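Local structure of hydrolase family protein (Deinococcus radiodurans R1, 3CNH) at residues 13-17 and 86-92; 16-20 and 81-85. The protein is a predicted hydrolase of the haloacid dehalogenase-like superfamily, probably acting as a phosphatase. All coordinates share one frame. Where two conformers were deposited one is given. Residues are numbered along the deposited sequence.

Overall arrangement
Contacts 1 and 2 are adjoining parts of one junction: their centres lie about 11 Å apart, and they share Leu-16 and Thr-17. The loop after strand 6-9 meets the returning chain in both, first where 86-92 enters helix 89-98, then where 81-85 leaves helix 74-83. The 60 residues between 20 and 81 hold helices but no strand, consistent with a helical cap inserted into the Rossmann-like core of the haloacid dehalogenase fold. Both contacts are partly buried. Contact 1, on the core side, buries 501 Å² through direct hydrogen bonds, two of them backbone to backbone, and aliphatic packing; contact 2, toward the cap, buries 325 Å² and relies on a bridging water and a Met-aromatic contact.

Contact 1: 13-17 and 86-92; sequences GVLLT and QPRPEVL
The Arg-88 side chain lies across the turn 13-17, with one guanidinium face over Leu-16 O and Thr-17 N and its NH1 3.3 Å from Gly-13 O. It reaches there with CA-to-CB directed toward the turn and chi1 and chi2 both m, then chi3 t. The turn is tightly closed: Gly-13, at phi/psi 83/2, donates its N to Leu-16 O at 2.7 Å. Beyond it the backbone extends, Leu-16 at -134/171 and Thr-17 at -66/166, and runs antiparallel to Gln-86 and Pro-87, also extended. Leu-16 and Pro-87 form a single bridge, a non-hydrogen-bonded pair with CA atoms 4.3 Å apart, flanked by Arg-88 N to Leu-15 O at 3.0 Å and Thr-17 N to Gln-86 O at 2.8 Å. Thr-17, chi1 p, adds a third bond by accepting Gln-86 N on OG1 at 2.9 Å.

Arg-88 is also the N-cap residue of helix 89-98, its O receiving Leu-92 N at 3.0 Å. That first turn packs on the loop's aliphatic side: Val-91 CG1 is 3.9 Å from Val-14 CG1 and 4.1 Å from Leu-15 CD2, while Leu-92 CD1 is 4.3 Å from Leu-16 CD2. Trp-9 of strand 6-9 touches Val-14, Leu-15 and Val-91, tying this packing to the central sheet. The tight turn, which follows the first strand and the sodium ligands Asp-10 and Gly-12, is consistent with the squiggle of haloacid dehalogenase folds, which leads on toward the flap and cap. Backbone hydrogen bonds thus set the register, and apolar packing seats the helix start beside the metal-site loop.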
# COMPACT_ATOMS: atom_id res chain seq x y z
N GLY A 13 -0.69 -4.66 4.58
CA GLY A 13 -1.22 -4.89 5.91
C GLY A 13 -2.73 -5.04 5.98
O GLY A 13 -3.30 -5.24 7.06
N VAL A 14 -3.34 -4.97 4.81
CA VAL A 14 -4.80 -5.09 4.69
C VAL A 14 -5.16 -6.20 3.71
O VAL A 14 -5.58 -7.30 4.10
CB VAL A 14 -5.43 -3.73 4.32
CG1 VAL A 14 -6.94 -3.82 4.11
CG2 VAL A 14 -5.16 -2.69 5.43
N LEU A 15 -4.93 -5.91 2.43
CA LEU A 15 -5.22 -6.88 1.36
C LEU A 15 -4.10 -7.91 1.18
O LEU A 15 -4.32 -9.08 0.89
CB LEU A 15 -5.44 -6.14 0.04
CG LEU A 15 -6.70 -5.26 0.00
CD1 LEU A 15 -6.70 -4.37 -1.25
CD2 LEU A 15 -7.96 -6.11 0.12
N LEU A 16 -2.90 -7.41 1.35
CA LEU A 16 -1.67 -8.20 1.24
C LEU A 16 -0.77 -7.87 2.39
O LEU A 16 -1.02 -6.94 3.15
CB LEU A 16 -0.92 -7.85 -0.06
CG LEU A 16 -1.66 -7.92 -1.42
CD1 LEU A 16 -0.75 -7.40 -2.56
CD2 LEU A 16 -2.19 -9.31 -1.71
N THR A 17 0.29 -8.65 2.51
CA THR A 17 1.34 -8.32 3.47
C THR A 17 1.98 -7.01 2.99
O THR A 17 1.76 -6.56 1.88
CB THR A 17 2.45 -9.40 3.51
OG1 THR A 17 2.97 -9.60 2.19
CG2 THR A 17 1.90 -10.69 4.06
N GLN A 86 2.63 -11.41 -0.06
CA GLN A 86 1.76 -12.56 0.09
C GLN A 86 0.32 -12.09 0.40
O GLN A 86 0.11 -10.97 0.87
CB GLN A 86 2.28 -13.42 1.22
CG GLN A 86 3.69 -13.96 0.95
CD GLN A 86 3.75 -14.96 -0.21
OE1 GLN A 86 2.80 -15.70 -0.45
NE2 GLN A 86 4.88 -14.99 -0.93
N PRO A 87 -0.66 -12.94 0.14
CA PRO A 87 -1.99 -12.45 0.41
C PRO A 87 -2.42 -12.53 1.84
O PRO A 87 -1.86 -13.28 2.64
CB PRO A 87 -2.88 -13.46 -0.37
CG PRO A 87 -2.10 -14.69 -0.40
CD PRO A 87 -0.64 -14.29 -0.45
N ARG A 88 -3.42 -11.71 2.14
CA ARG A 88 -4.17 -11.78 3.41
C ARG A 88 -5.54 -12.33 2.99
O ARG A 88 -6.46 -11.57 2.73
CB ARG A 88 -4.32 -10.42 4.06
CG ARG A 88 -3.03 -9.87 4.61
CD ARG A 88 -2.64 -10.59 5.88
NE ARG A 88 -1.32 -10.14 6.31
CZ ARG A 88 -1.12 -9.03 7.00
NH1 ARG A 88 -2.15 -8.27 7.33
NH2 ARG A 88 0.11 -8.66 7.35
N PRO A 89 -5.68 -13.68 2.91
CA PRO A 89 -6.84 -14.31 2.35
C PRO A 89 -8.21 -13.86 2.77
O PRO A 89 -9.07 -13.67 1.93
CB PRO A 89 -6.63 -15.79 2.67
CG PRO A 89 -5.18 -15.94 2.90
CD PRO A 89 -4.74 -14.67 3.49
N GLU A 90 -8.42 -13.70 4.07
CA GLU A 90 -9.76 -13.36 4.55
C GLU A 90 -10.18 -11.94 4.15
O GLU A 90 -11.33 -11.70 3.78
CB GLU A 90 -9.90 -13.57 6.06
CG GLU A 90 -9.64 -14.99 6.55
CD GLU A 90 -9.60 -15.09 8.08
OE1 GLU A 90 -9.47 -14.04 8.77
OE2 GLU A 90 -9.68 -16.22 8.61
N VAL A 91 -9.24 -11.01 4.25
CA VAL A 91 -9.54 -9.60 3.91
C VAL A 91 -9.71 -9.47 2.40
O VAL A 91 -10.60 -8.78 1.88
CB VAL A 91 -8.55 -8.61 4.48
CG1 VAL A 91 -8.87 -7.23 3.97
CG2 VAL A 91 -8.61 -8.67 6.00
N LEU A 92 -8.86 -10.18 1.68
CA LEU A 92 -8.98 -10.24 0.21
C LEU A 92 -10.32 -10.70 -0.22
O LEU A 92 -10.96 -10.13 -1.11
CB LEU A 92 -8.02 -11.24 -0.42
CG LEU A 92 -6.68 -10.63 -0.72
CD1 LEU A 92 -5.67 -11.68 -1.10
CD2 LEU A 92 -6.85 -9.62 -1.84

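Contact 2: 16-20 and 81-85; sequences LTNGW and MEEQS
The two chain crossings between the Rossmann-like core and the helical insertion run side by side here, consistent with the inserted cap of many haloacid dehalogenases. Segment 16-20 is irregular, extended through Asn-18 (-61/154) before Gly-19 turns to -86/-33; segment 81-85 is the end of helix 74-83 and the loop leaving it, with Gln-84 N bonded to Met-81 O at 3.1 Å. Gly-19 and Ser-85 are the closest in register, their CA atoms 5.3 Å apart. One water joins the two segments, donating to Gly-19 O and Met-81 O, both at 2.7 Å, and accepting from Ser-85 OG at 2.6 Å. Ser-85 OG (chi1 m) also bonds Arg-118.

Toward the helical region, Trp-20 (chi1 t) presents a ring face to Met-81, a selenomethionine with chi1 m and chi2 t. Met-81 CG stands 3.9 Å from the six-membered ring centroid and SE 4.5 Å, each 18° off the normal: a CH-pi and a Met-aromatic contact. Trp-20 NE1 is held by Tyr-60 of helix 57-64. Water-mediated polar bonding at the linkers therefore passes into aromatic and methionine packing where the chain enters the helical insertion.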
# COMPACT_ATOMS: atom_id res chain seq x y z
N LEU A 16 -2.90 -7.41 1.35
CA LEU A 16 -1.67 -8.20 1.24
C LEU A 16 -0.77 -7.87 2.39
O LEU A 16 -1.02 -6.94 3.15
CB LEU A 16 -0.92 -7.85 -0.06
CG LEU A 16 -1.66 -7.92 -1.42
CD1 LEU A 16 -0.75 -7.40 -2.56
CD2 LEU A 16 -2.19 -9.31 -1.71
N THR A 17 0.29 -8.65 2.51
CA THR A 17 1.34 -8.32 3.47
C THR A 17 1.98 -7.01 2.99
O THR A 17 1.76 -6.56 1.88
CB THR A 17 2.45 -9.40 3.51
OG1 THR A 17 2.97 -9.60 2.19
CG2 THR A 17 1.90 -10.69 4.06
N ASN A 18 2.75 -6.37 3.85
CA ASN A 18 3.54 -5.22 3.40
C ASN A 18 4.51 -5.69 2.33
O ASN A 18 4.81 -6.87 2.25
CB ASN A 18 4.29 -4.58 4.55
CG ASN A 18 3.35 -3.89 5.50
OD1 ASN A 18 2.43 -3.20 5.06
ND2 ASN A 18 3.52 -4.12 6.78
N GLY A 19 4.91 -4.79 1.47
CA GLY A 19 5.80 -5.15 0.36
C GLY A 19 7.27 -5.13 0.70
O GLY A 19 8.05 -5.93 0.20
N TRP A 20 7.64 -4.22 1.58
CA TRP A 20 9.08 -4.01 1.84
C TRP A 20 9.29 -3.33 3.20
O TRP A 20 9.89 -2.28 3.33
CB TRP A 20 9.65 -3.20 0.67
CG TRP A 20 11.15 -3.18 0.52
CD1 TRP A 20 11.93 -2.07 0.33
CD2 TRP A 20 12.04 -4.29 0.49
NE1 TRP A 20 13.23 -2.42 0.21
CE2 TRP A 20 13.34 -3.78 0.28
CE3 TRP A 20 11.89 -5.68 0.63
CZ2 TRP A 20 14.46 -4.59 0.25
CZ3 TRP A 20 13.01 -6.48 0.57
CH2 TRP A 20 14.28 -5.94 0.39
N MSE A 81 12.65 -9.45 -3.52
CA MSE A 81 11.81 -8.36 -2.98
C MSE A 81 10.35 -8.66 -3.28
O MSE A 81 9.48 -8.64 -2.41
CB MSE A 81 12.16 -6.99 -3.58
CG MSE A 81 13.46 -6.45 -3.18
SE MSE A 81 13.84 -4.72 -4.00
CE MSE A 81 12.23 -3.86 -3.55
N GLU A 82 10.12 -9.01 -4.53
CA GLU A 82 8.75 -9.24 -5.02
C GLU A 82 8.06 -10.36 -4.26
O GLU A 82 6.87 -10.30 -3.89
CB GLU A 82 8.76 -9.48 -6.54
CG GLU A 82 9.01 -8.19 -7.28
CD GLU A 82 9.15 -8.37 -8.77
OE1 GLU A 82 9.32 -9.53 -9.20
OE2 GLU A 82 9.10 -7.34 -9.48
N GLU A 83 8.85 -11.38 -3.98
CA GLU A 83 8.36 -12.57 -3.28
C GLU A 83 7.93 -12.37 -1.84
O GLU A 83 7.31 -13.27 -1.25
CB GLU A 83 9.39 -13.69 -3.32
CG GLU A 83 9.55 -14.18 -4.72
CD GLU A 83 10.79 -14.97 -4.89
OE1 GLU A 83 11.55 -15.09 -3.91
OE2 GLU A 83 11.00 -15.45 -6.02
N GLN A 84 8.26 -11.22 -1.29
CA GLN A 84 7.87 -10.91 0.09
C GLN A 84 6.36 -10.67 0.16
O GLN A 84 5.78 -10.75 1.23
CB GLN A 84 8.57 -9.67 0.65
CG GLN A 84 10.09 -9.84 0.66
CD GLN A 84 10.50 -11.08 1.32
OE1 GLN A 84 10.29 -11.24 2.52
NE2 GLN A 84 11.12 -12.00 0.56
N SER A 85 5.77 -10.38 -0.99
CA SER A 85 4.33 -10.06 -1.06
C SER A 85 3.51 -11.33 -1.05
O SER A 85 3.69 -12.20 -1.88
CB SER A 85 4.00 -9.22 -2.29
OG SER A 85 4.57 -7.91 -2.17
O HOH W 1 7.13 -7.40 -1.89